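Local structure of anthranilate-CoA ligase (Stigmatella aurantiaca, 4WV3) at residues S431-H436 and A458-K463. The protein is a member of the ANL superfamily of AMP-binding enzymes, built from a large AMP-binding domain and a smaller C-terminal domain. Sequence-based numbering, arbitrary orientation.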
# COMPACT_ATOMS: atom_id res chain seq x y z
N SER A 431 5.65 -19.46 2.88
CA SER A 431 5.56 -19.34 4.34
C SER A 431 6.33 -20.45 5.03
O SER A 431 6.85 -20.27 6.14
CB SER A 431 4.10 -19.35 4.79
OG SER A 431 4.00 -19.30 6.20
N THR A 432 6.39 -21.61 4.39
CA THR A 432 7.12 -22.75 4.92
C THR A 432 8.62 -22.56 4.75
O THR A 432 9.41 -22.83 5.66
CB THR A 432 6.68 -24.06 4.25
OG1 THR A 432 5.31 -24.33 4.55
CG2 THR A 432 7.53 -25.23 4.74
N LEU A 433 9.02 -22.08 3.57
CA LEU A 433 10.43 -21.85 3.26
C LEU A 433 11.05 -20.82 4.19
O LEU A 433 12.21 -20.95 4.60
CB LEU A 433 10.59 -21.40 1.81
CG LEU A 433 10.33 -22.45 0.72
CD1 LEU A 433 10.14 -21.78 -0.63
CD2 LEU A 433 11.49 -23.43 0.66
N ILE A 434 10.28 -19.79 4.53
CA ILE A 434 10.80 -18.69 5.34
C ILE A 434 11.00 -19.09 6.80
O ILE A 434 11.64 -18.37 7.57
CB ILE A 434 9.89 -17.44 5.25
CG1 ILE A 434 10.70 -16.16 5.48
CG2 ILE A 434 8.72 -17.55 6.21
CD1 ILE A 434 9.92 -14.89 5.26
N GLN A 435 10.47 -20.25 7.18
CA GLN A 435 10.67 -20.78 8.52
C GLN A 435 12.13 -21.13 8.77
O GLN A 435 12.62 -21.03 9.90
CB GLN A 435 9.79 -22.01 8.76
CG GLN A 435 8.30 -21.71 8.87
CD GLN A 435 7.47 -22.96 9.06
OE1 GLN A 435 7.95 -24.08 8.89
NE2 GLN A 435 6.20 -22.77 9.41
N HIS A 436 12.83 -21.53 7.71
CA HIS A 436 14.26 -21.81 7.81
C HIS A 436 15.02 -20.52 8.07
O HIS A 436 14.85 -19.54 7.34
CB HIS A 436 14.77 -22.50 6.55
CG HIS A 436 16.13 -23.10 6.70
ND1 HIS A 436 17.28 -22.34 6.71
CD2 HIS A 436 16.53 -24.38 6.85
CE1 HIS A 436 18.33 -23.13 6.86
NE2 HIS A 436 17.90 -24.37 6.95
N ALA A 458 11.24 -22.40 -6.41
CA ALA A 458 11.44 -21.41 -5.35
C ALA A 458 12.67 -20.54 -5.58
O ALA A 458 13.79 -21.04 -5.68
CB ALA A 458 11.52 -22.10 -4.00
N PHE A 459 12.44 -19.24 -5.68
CA PHE A 459 13.54 -18.27 -5.74
C PHE A 459 13.80 -17.73 -4.35
O PHE A 459 12.97 -17.01 -3.79
CB PHE A 459 13.20 -17.14 -6.71
CG PHE A 459 13.04 -17.58 -8.13
CD1 PHE A 459 14.12 -17.56 -9.00
CD2 PHE A 459 11.81 -18.01 -8.61
CE1 PHE A 459 13.98 -17.97 -10.31
CE2 PHE A 459 11.67 -18.42 -9.92
CZ PHE A 459 12.75 -18.40 -10.77
N ILE A 460 14.95 -18.07 -3.79
CA ILE A 460 15.24 -17.77 -2.39
C ILE A 460 16.35 -16.74 -2.20
O ILE A 460 17.44 -16.87 -2.76
CB ILE A 460 15.61 -19.05 -1.62
CG1 ILE A 460 14.48 -20.08 -1.72
CG2 ILE A 460 15.93 -18.74 -0.16
CD1 ILE A 460 14.73 -21.35 -0.94
N ILE A 461 16.06 -15.72 -1.40
CA ILE A 461 17.07 -14.76 -0.97
C ILE A 461 17.54 -15.14 0.44
O ILE A 461 16.73 -15.19 1.37
CB ILE A 461 16.53 -13.33 -0.95
CG1 ILE A 461 16.10 -12.89 -2.35
CG2 ILE A 461 17.57 -12.37 -0.38
CD1 ILE A 461 15.57 -11.47 -2.41
N LEU A 462 18.83 -15.40 0.58
CA LEU A 462 19.38 -15.81 1.87
C LEU A 462 19.70 -14.62 2.76
O LEU A 462 19.77 -13.48 2.29
CB LEU A 462 20.64 -16.66 1.66
CG LEU A 462 20.43 -17.99 0.94
CD1 LEU A 462 21.76 -18.67 0.68
CD2 LEU A 462 19.52 -18.90 1.76
N LYS A 463 19.90 -14.89 4.05
CA LYS A 463 20.33 -13.87 5.01
C LYS A 463 21.65 -13.27 4.54
O LYS A 463 22.44 -13.96 3.89
CB LYS A 463 20.49 -14.48 6.40
CG LYS A 463 19.19 -14.96 7.03
CD LYS A 463 18.23 -13.80 7.27
CE LYS A 463 16.94 -14.28 7.91
NZ LYS A 463 17.17 -14.90 9.24
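Helix-on-sheet packing in the small C-terminal domain brings Leu433, on helix 426-433, against Ala458 and Ile460 of strand 454-462. The leucine meets the strand with both arms of its fork: CD1 lies 3.7 Å from Ala458 CB, while CD2 comes within 4.2 Å of Ile460 CD1. CG of Leu433 stands anti to its own carbonyl carbon (chi1 -71°), and from there the two methyls reach neighbours that are two residues apart on the strand. Alternate residues of a strand point to the same face, so Ala458 and Ile460 both direct their side chains at the helix, whereas Phe459 between them turns to the other face. Ala458 offers a single methyl to the CD1 arm; the longer Ile460 extends its CD1 to the other arm, its side chain crossing that of the leucine at about a right angle. No hydrogen bond links the two segments, and the three touching residues are buried and apolar, so the contact rests on van der Waals packing alone. Strand 454-462 is the central one of a three-stranded mixed sheet, antiparallel to 439-448 and parallel to 492-496. Helix 470-483 adds to the same apolar layer, with Cys480 touching Leu433, and Cys442 of strand 439-448 touches it too. From Leu433 to His436 the chain makes a type I beta turn, in which His436 N bonds to Leu433 O at 3.2 Å, and this turn leads on toward strand 439-448. His436 is fitted to the bend by having two ring nitrogens to use: ND1 is hydrogen-bonded to Ala438 N, close by in the chain, and NE2 to Gln475 OE1, which ties the turn to helix 470-483.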